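Local coordinates for ferritin light chain (Trichoplusia ni, PDB 1Z6O), which stores iron together with the heavy chain in a secreted shell of 24 subunits, its own part probably being to help the ferric mineral core nucleate, at residues A38-A43 with Q105-K110; L47-S52 with E82-T87; L57-F62 with G71-F76. All coordinates share one frame; numbering follows the deposited sequence.

Contact 1 of 3, residues A38-A43 with Q105-K110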
ATOM      1  N   ALA A  38      54.223  22.772   2.138  1.00 19.32           N
ATOM      2  CA  ALA A  38      53.202  23.693   1.646  1.00 19.79           C
ATOM      3  C   ALA A  38      53.357  24.005   0.163  1.00 21.68           C
ATOM      4  O   ALA A  38      52.375  23.992  -0.588  1.00 19.53           O
ATOM      5  CB  ALA A  38      53.210  24.986   2.474  1.00 20.57           C
ATOM      6  N   THR A  39      54.578  24.279  -0.282  1.00 18.07           N
ATOM      7  CA  THR A  39      54.763  24.581  -1.695  1.00 19.15           C
ATOM      8  C   THR A  39      54.595  23.323  -2.544  1.00 18.18           C
ATOM      9  O   THR A  39      54.092  23.398  -3.668  1.00 18.08           O
ATOM     10  CB  THR A  39      56.155  25.224  -1.971  1.00 22.17           C
ATOM     11  OG1 THR A  39      57.177  24.388  -1.434  1.00 26.99           O
ATOM     12  CG2 THR A  39      56.246  26.603  -1.312  1.00 24.49           C
ATOM     13  N   GLU A  40      55.005  22.168  -2.025  1.00 16.65           N
ATOM     14  CA  GLU A  40      54.839  20.928  -2.797  1.00 18.96           C
ATOM     15  C   GLU A  40      53.350  20.609  -3.004  1.00 19.06           C
ATOM     16  O   GLU A  40      52.964  20.106  -4.057  1.00 17.62           O
ATOM     17  CB  GLU A  40      55.510  19.743  -2.091  1.00 20.34           C
ATOM     18  CG  GLU A  40      57.031  19.787  -2.164  1.00 28.42           C
ATOM     19  CD  GLU A  40      57.551  19.693  -3.593  1.00 37.87           C
ATOM     20  OE1 GLU A  40      58.591  20.327  -3.878  1.00 35.96           O
ATOM     21  OE2 GLU A  40      56.935  18.982  -4.427  1.00 32.71           O
ATOM     22  N   LEU A  41      52.520  20.894  -2.005  1.00 16.83           N
ATOM     23  CA  LEU A  41      51.091  20.624  -2.153  1.00 18.41           C
ATOM     24  C   LEU A  41      50.523  21.519  -3.258  1.00 19.79           C
ATOM     25  O   LEU A  41      49.697  21.084  -4.064  1.00 17.31           O
ATOM     26  CB  LEU A  41      50.360  20.865  -0.831  1.00 19.16           C
ATOM     27  CG  LEU A  41      48.925  20.317  -0.808  1.00 30.42           C
ATOM     28  CD1 LEU A  41      48.958  18.784  -0.974  1.00 24.48           C
ATOM     29  CD2 LEU A  41      48.235  20.708   0.507  1.00 26.99           C
ATOM     30  N   GLN A  42      50.965  22.774  -3.311  1.00 16.64           N
ATOM     31  CA  GLN A  42      50.502  23.672  -4.369  1.00 18.33           C
ATOM     32  C   GLN A  42      50.946  23.144  -5.733  1.00 19.03           C
ATOM     33  O   GLN A  42      50.172  23.159  -6.693  1.00 18.81           O
ATOM     34  CB  GLN A  42      51.070  25.081  -4.172  1.00 18.08           C
ATOM     35  CG  GLN A  42      50.510  25.807  -2.953  1.00 17.98           C
ATOM     36  CD  GLN A  42      51.183  27.151  -2.747  1.00 29.02           C
ATOM     37  OE1 GLN A  42      51.338  27.916  -3.687  1.00 30.85           O
ATOM     38  NE2 GLN A  42      51.572  27.445  -1.518  1.00 29.12           N
ATOM     39  N   ALA A  43      52.194  22.693  -5.833  1.00 15.99           N
ATOM     40  CA  ALA A  43      52.690  22.159  -7.105  1.00 17.25           C
ATOM     41  C   ALA A  43      51.958  20.858  -7.478  1.00 18.43           C
ATOM     42  O   ALA A  43      51.885  20.496  -8.650  1.00 17.15           O
ATOM     43  CB  ALA A  43      54.220  21.903  -7.027  1.00 17.82           C
ATOM     44  N   GLN A 105      53.785  27.631  -8.876  1.00 30.57           N
ATOM     45  CA  GLN A 105      54.702  27.000  -7.935  1.00 28.62           C
ATOM     46  C   GLN A 105      55.289  25.733  -8.532  1.00 32.42           C
ATOM     47  O   GLN A 105      54.573  24.904  -9.084  1.00 32.93           O
ATOM     48  CB  GLN A 105      53.982  26.659  -6.626  1.00 29.18           C
ATOM     49  CG  GLN A 105      54.892  26.043  -5.582  1.00 29.29           C
ATOM     50  CD  GLN A 105      56.051  26.965  -5.213  1.00 39.11           C
ATOM     51  OE1 GLN A 105      55.834  28.086  -4.765  1.00 32.81           O
ATOM     52  NE2 GLN A 105      57.284  26.494  -5.409  1.00 33.33           N
ATOM     53  N   HIS A 106      56.599  25.575  -8.418  1.00 30.26           N
ATOM     54  CA  HIS A 106      57.249  24.388  -8.952  1.00 32.52           C
ATOM     55  C   HIS A 106      57.614  23.421  -7.846  1.00 31.44           C
ATOM     56  O   HIS A 106      57.782  23.810  -6.693  1.00 33.49           O
ATOM     57  CB  HIS A 106      58.503  24.787  -9.732  1.00 43.75           C
ATOM     58  CG  HIS A 106      58.213  25.630 -10.934  1.00 56.91           C
ATOM     59  ND1 HIS A 106      57.494  25.160 -12.013  1.00 61.07           N
ATOM     60  CD2 HIS A 106      58.499  26.924 -11.208  1.00 62.33           C
ATOM     61  CE1 HIS A 106      57.349  26.129 -12.899  1.00 61.66           C
ATOM     62  NE2 HIS A 106      57.949  27.211 -12.434  1.00 67.71           N
ATOM     63  N   SER A 107      57.713  22.148  -8.206  1.00 27.64           N
ATOM     64  CA  SER A 107      58.079  21.106  -7.265  1.00 27.51           C
ATOM     65  C   SER A 107      59.604  21.034  -7.211  1.00 34.70           C
ATOM     66  O   SER A 107      60.272  21.402  -8.171  1.00 32.89           O
ATOM     67  CB  SER A 107      57.546  19.756  -7.747  1.00 27.68           C
ATOM     68  OG  SER A 107      58.043  18.703  -6.938  1.00 29.81           O
ATOM     69  N   THR A 108      60.149  20.560  -6.099  1.00 30.81           N
ATOM     70  CA  THR A 108      61.595  20.417  -5.981  1.00 44.31           C
ATOM     71  C   THR A 108      61.962  19.020  -6.445  1.00 50.54           C
ATOM     72  O   THR A 108      63.113  18.749  -6.774  1.00 54.93           O
ATOM     73  CB  THR A 108      62.079  20.557  -4.530  1.00 46.00           C
ATOM     74  OG1 THR A 108      61.496  19.518  -3.740  1.00 51.54           O
ATOM     75  CG2 THR A 108      61.688  21.906  -3.959  1.00 45.67           C
ATOM     76  N   MET A 109      60.980  18.126  -6.472  1.00 53.54           N
ATOM     77  CA  MET A 109      61.250  16.760  -6.892  1.00 59.14           C
ATOM     78  C   MET A 109      61.768  16.761  -8.318  1.00 67.96           C
ATOM     79  O   MET A 109      61.081  17.185  -9.252  1.00 63.06           O
ATOM     80  CB  MET A 109      60.000  15.893  -6.792  1.00 51.56           C
ATOM     81  CG  MET A 109      60.307  14.409  -6.859  1.00 59.22           C
ATOM     82  SD  MET A 109      58.827  13.400  -6.854  1.00 49.78           S
ATOM     83  CE  MET A 109      58.115  14.020  -8.251  1.00 72.09           C
ATOM     84  N   LYS A 110      62.999  16.286  -8.468  1.00 81.14           N
ATOM     85  CA  LYS A 110      63.662  16.219  -9.759  1.00 90.25           C
ATOM     86  C   LYS A 110      62.951  15.238 -10.680  1.00 93.22           C
ATOM     87  O   LYS A 110      63.107  14.023 -10.561  1.00 90.85           O
ATOM     88  CB  LYS A 110      65.125  15.825  -9.549  1.00 93.65           C
ATOM     89  CG  LYS A 110      65.860  16.820  -8.657  1.00 98.54           C
ATOM     90  CD  LYS A 110      67.074  16.217  -7.976  1.00103.02           C
ATOM     91  CE  LYS A 110      67.653  17.195  -6.960  1.00105.74           C
ATOM     92  NZ  LYS A 110      68.768  16.608  -6.170  1.00108.35           N
TER
HETATM   93  O   HOH W   1      58.230  23.026  -3.539  1.00 41.25           O
HETATM   94  O   HOH W   2      53.944  29.310  -3.544  1.00 37.57           O
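A helix-to-loop contact, centred on one bidentate carboxylate, ties the start of helix 37-61 to the extended connection that runs from helix 70-96 to helix 122-148, the long crossover of the ferritin four-helix bundle. The carboxylate belongs to Glu40, whose chain bends at chi2 (-63°) so that both oxygens reach the loop. On OE1 the syn lone pair takes the backbone N-H of Thr108, with N 2.7 Å from Glu40 OE1 and a nearly straight bond (163°). Thr108 OG1 gives a second bond to Glu40 OE1 from above the carboxylate plane, at 3.0 Å. Glu40 OE2, again through its syn lone pair, accepts from Ser107 OG at 2.8 Å, while Ser107 OG in turn receives the N-H of Met109 in an ST turn. A water that accepts from Thr39 OG1 donates to Glu40 OE1 and to His106 O, so several donors surround the carboxylate and would probably favour its charged form. An alanine in place of Glu40 would remove every direct hydrogen bond between the two segments and would probably loosen the loop around Ser107 and Thr108. Beside this site Gln105 lies obliquely across Thr39, its CG 3.4 Å from Thr39 O. Its amide is held by the bond from Gln105 NE2 to His106 O, 3.0 Å long and in the amide plane. Ala43 CB packs against the loop backbone, 3.7 Å from Ser107 N. Helix 122-148 adjoins the same site: Tyr142 OH hydrogen-bonds Thr108 OG1 and its side chain, with that of Ile143, touches Glu40, whereas Leu41 turns from the loop towards Ile90 and Val94 of helix 70-96.

Contact 2 of 3, residues L47-S52 with E82-T87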
ATOM      1  N   LEU A  47      50.152  19.876 -10.952  1.00 16.85           N
ATOM      2  CA  LEU A  47      50.413  18.658 -11.727  1.00 17.45           C
ATOM      3  C   LEU A  47      49.083  17.992 -12.111  1.00 17.83           C
ATOM      4  O   LEU A  47      48.915  17.540 -13.246  1.00 16.98           O
ATOM      5  CB  LEU A  47      51.277  17.678 -10.914  1.00 18.67           C
ATOM      6  CG  LEU A  47      51.626  16.331 -11.575  1.00 20.81           C
ATOM      7  CD1 LEU A  47      52.366  16.555 -12.900  1.00 19.94           C
ATOM      8  CD2 LEU A  47      52.497  15.516 -10.608  1.00 20.09           C
ATOM      9  N   HIS A  48      48.134  17.932 -11.176  1.00 15.03           N
ATOM     10  CA  HIS A  48      46.839  17.327 -11.499  1.00 16.62           C
ATOM     11  C   HIS A  48      46.121  18.148 -12.563  1.00 18.25           C
ATOM     12  O   HIS A  48      45.468  17.600 -13.441  1.00 16.42           O
ATOM     13  CB  HIS A  48      45.931  17.224 -10.262  1.00 14.40           C
ATOM     14  CG  HIS A  48      46.230  16.043  -9.388  1.00 17.11           C
ATOM     15  ND1 HIS A  48      47.217  16.058  -8.424  1.00 15.33           N
ATOM     16  CD2 HIS A  48      45.680  14.803  -9.348  1.00 16.55           C
ATOM     17  CE1 HIS A  48      47.261  14.878  -7.826  1.00 18.18           C
ATOM     18  NE2 HIS A  48      46.339  14.099  -8.369  1.00 17.60           N
ATOM     19  N   LEU A  49      46.235  19.468 -12.476  1.00 15.65           N
ATOM     20  CA  LEU A  49      45.568  20.338 -13.446  1.00 16.05           C
ATOM     21  C   LEU A  49      46.106  20.075 -14.853  1.00 17.83           C
ATOM     22  O   LEU A  49      45.342  19.907 -15.809  1.00 17.86           O
ATOM     23  CB  LEU A  49      45.794  21.806 -13.053  1.00 15.62           C
ATOM     24  CG  LEU A  49      45.251  22.881 -14.003  1.00 21.21           C
ATOM     25  CD1 LEU A  49      43.736  22.690 -14.214  1.00 18.03           C
ATOM     26  CD2 LEU A  49      45.546  24.262 -13.398  1.00 21.49           C
ATOM     27  N   GLU A  50      47.427  20.039 -14.979  1.00 16.74           N
ATOM     28  CA  GLU A  50      48.059  19.785 -16.269  1.00 18.28           C
ATOM     29  C   GLU A  50      47.683  18.404 -16.785  1.00 21.18           C
ATOM     30  O   GLU A  50      47.340  18.244 -17.958  1.00 17.10           O
ATOM     31  CB  GLU A  50      49.590  19.891 -16.144  1.00 20.51           C
ATOM     32  CG  GLU A  50      50.031  21.295 -15.725  1.00 28.23           C
ATOM     33  CD  GLU A  50      51.502  21.388 -15.318  1.00 41.25           C
ATOM     34  OE1 GLU A  50      52.090  20.355 -14.913  1.00 33.57           O
ATOM     35  OE2 GLU A  50      52.057  22.510 -15.381  1.00 37.48           O
ATOM     36  N   ARG A  51      47.751  17.396 -15.922  1.00 16.63           N
ATOM     37  CA  ARG A  51      47.401  16.055 -16.374  1.00 17.85           C
ATOM     38  C   ARG A  51      45.923  15.937 -16.738  1.00 17.93           C
ATOM     39  O   ARG A  51      45.590  15.176 -17.650  1.00 17.40           O
ATOM     40  CB  ARG A  51      47.750  14.995 -15.318  1.00 18.36           C
ATOM     41  CG  ARG A  51      49.243  14.784 -15.121  1.00 20.80           C
ATOM     42  CD  ARG A  51      49.953  14.414 -16.427  1.00 22.65           C
ATOM     43  NE  ARG A  51      51.374  14.168 -16.182  1.00 21.41           N
ATOM     44  CZ  ARG A  51      52.341  14.391 -17.065  1.00 30.25           C
ATOM     45  NH1 ARG A  51      52.050  14.870 -18.269  1.00 25.87           N
ATOM     46  NH2 ARG A  51      53.605  14.147 -16.736  1.00 24.39           N
ATOM     47  N   SER A  52      45.036  16.670 -16.053  1.00 15.85           N
ATOM     48  CA  SER A  52      43.620  16.557 -16.404  1.00 16.25           C
ATOM     49  C   SER A  52      43.425  16.940 -17.866  1.00 19.18           C
ATOM     50  O   SER A  52      42.682  16.275 -18.590  1.00 16.69           O
ATOM     51  CB  SER A  52      42.708  17.422 -15.503  1.00 16.56           C
ATOM     52  OG  SER A  52      42.847  18.810 -15.751  1.00 27.04           O
ATOM     53  N   GLU A  82      38.725  12.835 -12.951  1.00 17.18           N
ATOM     54  CA  GLU A  82      39.251  12.629 -11.602  1.00 20.87           C
ATOM     55  C   GLU A  82      40.368  13.615 -11.275  1.00 19.06           C
ATOM     56  O   GLU A  82      40.417  14.153 -10.171  1.00 18.39           O
ATOM     57  CB  GLU A  82      39.759  11.189 -11.436  1.00 22.32           C
ATOM     58  CG  GLU A  82      38.631  10.175 -11.651  1.00 42.81           C
ATOM     59  CD  GLU A  82      39.057   8.718 -11.495  1.00 60.28           C
ATOM     60  OE1 GLU A  82      40.142   8.340 -12.003  1.00 57.41           O
ATOM     61  OE2 GLU A  82      38.285   7.944 -10.882  1.00 58.64           O
ATOM     62  N   ALA A  83      41.265  13.852 -12.228  1.00 15.32           N
ATOM     63  CA  ALA A  83      42.366  14.782 -11.997  1.00 16.42           C
ATOM     64  C   ALA A  83      41.845  16.223 -11.854  1.00 17.90           C
ATOM     65  O   ALA A  83      42.398  17.015 -11.084  1.00 17.21           O
ATOM     66  CB  ALA A  83      43.388  14.683 -13.138  1.00 15.90           C
ATOM     67  N   TRP A  84      40.781  16.565 -12.583  1.00 14.82           N
ATOM     68  CA  TRP A  84      40.201  17.910 -12.483  1.00 16.72           C
ATOM     69  C   TRP A  84      39.601  18.075 -11.082  1.00 18.37           C
ATOM     70  O   TRP A  84      39.808  19.080 -10.398  1.00 16.74           O
ATOM     71  CB  TRP A  84      39.104  18.097 -13.546  1.00 17.35           C
ATOM     72  CG  TRP A  84      38.335  19.393 -13.403  1.00 17.45           C
ATOM     73  CD1 TRP A  84      37.058  19.543 -12.938  1.00 18.04           C
ATOM     74  CD2 TRP A  84      38.801  20.705 -13.733  1.00 17.34           C
ATOM     75  NE1 TRP A  84      36.697  20.877 -12.961  1.00 19.02           N
ATOM     76  CE2 TRP A  84      37.749  21.610 -13.444  1.00 17.13           C
ATOM     77  CE3 TRP A  84      40.007  21.209 -14.253  1.00 19.46           C
ATOM     78  CZ2 TRP A  84      37.865  22.992 -13.658  1.00 19.26           C
ATOM     79  CZ3 TRP A  84      40.121  22.586 -14.471  1.00 24.11           C
ATOM     80  CH2 TRP A  84      39.052  23.460 -14.171  1.00 23.35           C
ATOM     81  N   SER A  85      38.854  17.069 -10.652  1.00 16.27           N
ATOM     82  CA  SER A  85      38.238  17.106  -9.336  1.00 19.00           C
ATOM     83  C   SER A  85      39.304  17.190  -8.224  1.00 19.49           C
ATOM     84  O   SER A  85      39.128  17.912  -7.236  1.00 17.70           O
ATOM     85  CB  SER A  85      37.359  15.858  -9.162  1.00 25.46           C
ATOM     86  OG  SER A  85      36.835  15.801  -7.856  1.00 44.48           O
ATOM     87  N   LYS A  86      40.404  16.461  -8.380  1.00 16.06           N
ATOM     88  CA  LYS A  86      41.479  16.493  -7.380  1.00 18.83           C
ATOM     89  C   LYS A  86      42.173  17.849  -7.355  1.00 19.48           C
ATOM     90  O   LYS A  86      42.653  18.287  -6.313  1.00 17.21           O
ATOM     91  CB  LYS A  86      42.528  15.411  -7.659  1.00 18.77           C
ATOM     92  CG  LYS A  86      42.054  13.980  -7.360  1.00 25.86           C
ATOM     93  CD  LYS A  86      41.647  13.817  -5.902  1.00 40.99           C
ATOM     94  CE  LYS A  86      41.197  12.379  -5.602  1.00 53.03           C
ATOM     95  NZ  LYS A  86      40.732  12.178  -4.190  1.00 46.11           N
ATOM     96  N   THR A  87      42.256  18.501  -8.509  1.00 16.68           N
ATOM     97  CA  THR A  87      42.883  19.819  -8.573  1.00 17.51           C
ATOM     98  C   THR A  87      42.129  20.761  -7.629  1.00 19.42           C
ATOM     99  O   THR A  87      42.729  21.474  -6.822  1.00 16.71           O
ATOM    100  CB  THR A  87      42.813  20.413 -10.005  1.00 18.02           C
ATOM    101  OG1 THR A  87      43.573  19.592 -10.901  1.00 16.95           O
ATOM    102  CG2 THR A  87      43.397  21.834 -10.030  1.00 17.45           C
TER
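Helices 37-61 and 70-96, the antiparallel hairpin that forms the first half of the ferritin four-helix bundle, pack here at mid-length, their local axes 7.9 Å apart and crossing at -153°. Small residues set the spacing: Ala83 CB lies 3.6 Å from His48 O and 3.7 Å from Ser52 CB. The His48 imidazole runs alongside Lys86, with CD2 3.6 Å from Lys86 CB, and presents its edge to Ala83 CA; its ND1 is bonded to Tyr44 O, and Lys86 NZ goes on to Glu166 O. On another flank Leu49, its CG anti to the backbone N (chi1 176°), lies side by side with Trp84 and brings CD1 to 3.6 Å from CZ3 of that indole. Trp84 NE1 reaches Ser65 of a ferritin heavy chain, so this flank continues into the subunit interface. No hydrogen bond joins the two segments. Instead each buried hydroxyl turns back to its own helix: Ser52 OG donates to Leu49 O at 2.7 Å, and Thr87 OG1 to Ala83 O at 2.8 Å. Polar side chains can therefore line this close packing with their hydroxyls satisfied, and between these two segments the contact is van der Waals packing, with a polar link between the helices close by, from Ser80 OG to Ser52 O.

Contact 3 of 3, residues L57-F62 with G71-F76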
ATOM      1  N   LEU A  57      42.815  15.466 -23.785  1.00 15.92           N
ATOM      2  CA  LEU A  57      43.230  15.419 -25.190  1.00 18.16           C
ATOM      3  C   LEU A  57      43.342  13.969 -25.671  1.00 21.10           C
ATOM      4  O   LEU A  57      43.031  13.679 -26.823  1.00 16.52           O
ATOM      5  CB  LEU A  57      44.560  16.163 -25.393  1.00 17.65           C
ATOM      6  CG  LEU A  57      44.468  17.683 -25.141  1.00 22.54           C
ATOM      7  CD1 LEU A  57      45.857  18.303 -25.264  1.00 23.33           C
ATOM      8  CD2 LEU A  57      43.504  18.330 -26.136  1.00 20.58           C
ATOM      9  N   SER A  58      43.799  13.061 -24.811  1.00 17.22           N
ATOM     10  CA  SER A  58      43.856  11.649 -25.205  1.00 16.90           C
ATOM     11  C   SER A  58      42.430  11.130 -25.405  1.00 16.79           C
ATOM     12  O   SER A  58      42.170  10.369 -26.337  1.00 17.77           O
ATOM     13  CB  SER A  58      44.550  10.792 -24.135  1.00 17.29           C
ATOM     14  OG  SER A  58      45.947  11.026 -24.135  1.00 19.64           O
ATOM     15  N   ALA A  59      41.505  11.525 -24.529  1.00 15.04           N
ATOM     16  CA  ALA A  59      40.117  11.081 -24.674  1.00 17.38           C
ATOM     17  C   ALA A  59      39.566  11.560 -26.021  1.00 22.56           C
ATOM     18  O   ALA A  59      38.848  10.827 -26.709  1.00 18.02           O
ATOM     19  CB  ALA A  59      39.253  11.625 -23.533  1.00 16.95           C
ATOM     20  N   ALA A  60      39.902  12.794 -26.393  1.00 16.62           N
ATOM     21  CA  ALA A  60      39.446  13.357 -27.667  1.00 17.86           C
ATOM     22  C   ALA A  60      40.054  12.577 -28.830  1.00 17.26           C
ATOM     23  O   ALA A  60      39.351  12.180 -29.759  1.00 17.14           O
ATOM     24  CB  ALA A  60      39.850  14.851 -27.770  1.00 17.16           C
ATOM     25  N   TYR A  61      41.363  12.344 -28.779  1.00 16.92           N
ATOM     26  CA  TYR A  61      42.019  11.616 -29.858  1.00 17.48           C
ATOM     27  C   TYR A  61      41.379  10.245 -30.108  1.00 20.23           C
ATOM     28  O   TYR A  61      41.159   9.861 -31.256  1.00 17.05           O
ATOM     29  CB  TYR A  61      43.507  11.424 -29.561  1.00 17.51           C
ATOM     30  CG  TYR A  61      44.234  10.712 -30.678  1.00 20.53           C
ATOM     31  CD1 TYR A  61      44.477  11.352 -31.894  1.00 20.91           C
ATOM     32  CD2 TYR A  61      44.655   9.386 -30.533  1.00 20.33           C
ATOM     33  CE1 TYR A  61      45.121  10.694 -32.943  1.00 23.89           C
ATOM     34  CE2 TYR A  61      45.302   8.715 -31.580  1.00 23.94           C
ATOM     35  CZ  TYR A  61      45.529   9.380 -32.777  1.00 26.16           C
ATOM     36  OH  TYR A  61      46.164   8.739 -33.806  1.00 38.16           O
ATOM     37  N   PHE A  62      41.085   9.503 -29.044  1.00 15.59           N
ATOM     38  CA  PHE A  62      40.476   8.191 -29.227  1.00 17.60           C
ATOM     39  C   PHE A  62      39.017   8.234 -29.632  1.00 20.16           C
ATOM     40  O   PHE A  62      38.406   7.199 -29.892  1.00 19.79           O
ATOM     41  CB  PHE A  62      40.680   7.326 -27.975  1.00 14.47           C
ATOM     42  CG  PHE A  62      42.067   6.749 -27.903  1.00 18.17           C
ATOM     43  CD1 PHE A  62      43.029   7.303 -27.067  1.00 18.56           C
ATOM     44  CD2 PHE A  62      42.439   5.724 -28.772  1.00 19.53           C
ATOM     45  CE1 PHE A  62      44.356   6.847 -27.102  1.00 22.16           C
ATOM     46  CE2 PHE A  62      43.756   5.263 -28.818  1.00 21.39           C
ATOM     47  CZ  PHE A  62      44.716   5.828 -27.983  1.00 21.37           C
ATOM     48  N   GLY A  71      35.984   2.793 -25.688  1.00 19.46           N
ATOM     49  CA  GLY A  71      36.468   2.294 -24.409  1.00 17.99           C
ATOM     50  C   GLY A  71      37.722   3.034 -23.970  1.00 18.63           C
ATOM     51  O   GLY A  71      37.841   3.434 -22.810  1.00 17.58           O
ATOM     52  N   PHE A  72      38.673   3.210 -24.882  1.00 15.96           N
ATOM     53  CA  PHE A  72      39.892   3.943 -24.544  1.00 18.08           C
ATOM     54  C   PHE A  72      39.545   5.396 -24.235  1.00 20.17           C
ATOM     55  O   PHE A  72      40.098   6.005 -23.315  1.00 18.70           O
ATOM     56  CB  PHE A  72      40.900   3.896 -25.697  1.00 17.11           C
ATOM     57  CG  PHE A  72      41.678   2.611 -25.764  1.00 20.88           C
ATOM     58  CD1 PHE A  72      41.095   1.452 -26.277  1.00 20.31           C
ATOM     59  CD2 PHE A  72      42.980   2.548 -25.271  1.00 24.36           C
ATOM     60  CE1 PHE A  72      41.793   0.246 -26.297  1.00 22.53           C
ATOM     61  CE2 PHE A  72      43.693   1.346 -25.282  1.00 24.68           C
ATOM     62  CZ  PHE A  72      43.098   0.189 -25.797  1.00 21.05           C
ATOM     63  N   SER A  73      38.617   5.954 -24.999  1.00 18.25           N
ATOM     64  CA  SER A  73      38.228   7.335 -24.780  1.00 18.51           C
ATOM     65  C   SER A  73      37.600   7.506 -23.391  1.00 21.11           C
ATOM     66  O   SER A  73      37.891   8.466 -22.669  1.00 19.42           O
ATOM     67  CB  SER A  73      37.260   7.773 -25.896  1.00 20.45           C
ATOM     68  OG  SER A  73      37.013   9.151 -25.800  1.00 26.38           O
ATOM     69  N   LYS A  74      36.753   6.557 -23.004  1.00 17.69           N
ATOM     70  CA  LYS A  74      36.094   6.591 -21.699  1.00 19.53           C
ATOM     71  C   LYS A  74      37.125   6.472 -20.565  1.00 19.47           C
ATOM     72  O   LYS A  74      36.993   7.114 -19.515  1.00 18.00           O
ATOM     73  CB  LYS A  74      35.096   5.434 -21.605  1.00 22.44           C
ATOM     74  CG  LYS A  74      34.265   5.411 -20.338  1.00 31.75           C
ATOM     75  CD  LYS A  74      33.303   4.219 -20.358  1.00 40.33           C
ATOM     76  CE  LYS A  74      32.377   4.235 -19.152  1.00 55.03           C
ATOM     77  NZ  LYS A  74      31.497   3.033 -19.119  1.00 68.02           N
ATOM     78  N   LEU A  75      38.143   5.641 -20.774  1.00 16.37           N
ATOM     79  CA  LEU A  75      39.195   5.457 -19.774  1.00 17.67           C
ATOM     80  C   LEU A  75      39.895   6.797 -19.522  1.00 18.86           C
ATOM     81  O   LEU A  75      40.087   7.209 -18.371  1.00 16.81           O
ATOM     82  CB  LEU A  75      40.215   4.411 -20.268  1.00 17.26           C
ATOM     83  CG  LEU A  75      41.406   4.064 -19.354  1.00 23.93           C
ATOM     84  CD1 LEU A  75      42.016   2.722 -19.769  1.00 25.43           C
ATOM     85  CD2 LEU A  75      42.466   5.151 -19.449  1.00 28.72           C
ATOM     86  N   PHE A  76      40.272   7.483 -20.596  1.00 15.44           N
ATOM     87  CA  PHE A  76      40.953   8.766 -20.441  1.00 15.76           C
ATOM     88  C   PHE A  76      40.055   9.876 -19.930  1.00 16.69           C
ATOM     89  O   PHE A  76      40.506  10.755 -19.203  1.00 17.05           O
ATOM     90  CB  PHE A  76      41.613   9.186 -21.753  1.00 15.08           C
ATOM     91  CG  PHE A  76      42.915   8.493 -21.997  1.00 18.58           C
ATOM     92  CD1 PHE A  76      43.012   7.455 -22.921  1.00 17.89           C
ATOM     93  CD2 PHE A  76      44.046   8.850 -21.258  1.00 17.39           C
ATOM     94  CE1 PHE A  76      44.225   6.774 -23.107  1.00 20.95           C
ATOM     95  CE2 PHE A  76      45.262   8.183 -21.434  1.00 20.24           C
ATOM     96  CZ  PHE A  76      45.348   7.140 -22.363  1.00 21.01           C
TER
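The segments 57-61 and 71-76 run antiparallel at 167°, with axes 7.7 Å apart and Ala59 and Ser73 facing each other at a CA separation of 4.2 Å. So close an approach relies on small side chains at both positions, and it permits a direct bond: Ser73 OG, anti to its backbone N (chi1 -172°), donates to Ala59 O at 2.6 Å, arriving from above the carbonyl plane. Alongside this bond, Ala59 CB rests 3.8 Å from Phe76 CB. The Phe76 ring turns one face to Ser58, whose CB stands 3.6 Å from the ring centroid and close to the ring normal, a CH-pi contact; Leu75 CD2 covers the opposite face. Phe62 is gripped in much the same way. Phe72 CB sits over one face, 4.1 Å from the Phe62 centroid and offset towards the rim, and Tyr61 CD2 lies over the other. The Phe62 and Phe72 rings themselves are inclined by only 30° but slid so far apart that they barely overlap. Phe62 also meets Phe76 along the CD1-CE1 side of each ring, with Phe62 CE1 4.0 Å from Phe76 CE1, so Phe62 touches both phenylalanines of segment 71-76. This is aromatic packing near the turn of the helical hairpin, completed by a third helix: Phe62 packs on Ala125, Phe72 on Leu126 and Phe76 on Ala129, all of helix 122-148. Tyr116, in the loop leading to that helix, bonds Ser58 OG through its hydroxyl, while Asp205 of helix 197-211 accepts the backbone N-H groups of Gly71 and Phe72.

Helix 37-61 runs through all three contacts, meeting the loop after helix 70-96 in contact 1 and helix 70-96 itself in contacts 2 and 3. Going along it, contact 1 comes first, contact 2 follows with its centre about 15 Å away, and the centre of contact 3 lies about 16 Å from that of contact 2. Contacts 1 and 3, with centres about 28 Å apart, fall on opposite sides of the chain's centre. The partner segments follow in reverse order, as the antiparallel hairpin requires for contacts 2 and 3, the loop then returning to the start of helix 37-61. Together they fasten one helix of the ferritin bundle at its start, middle and end.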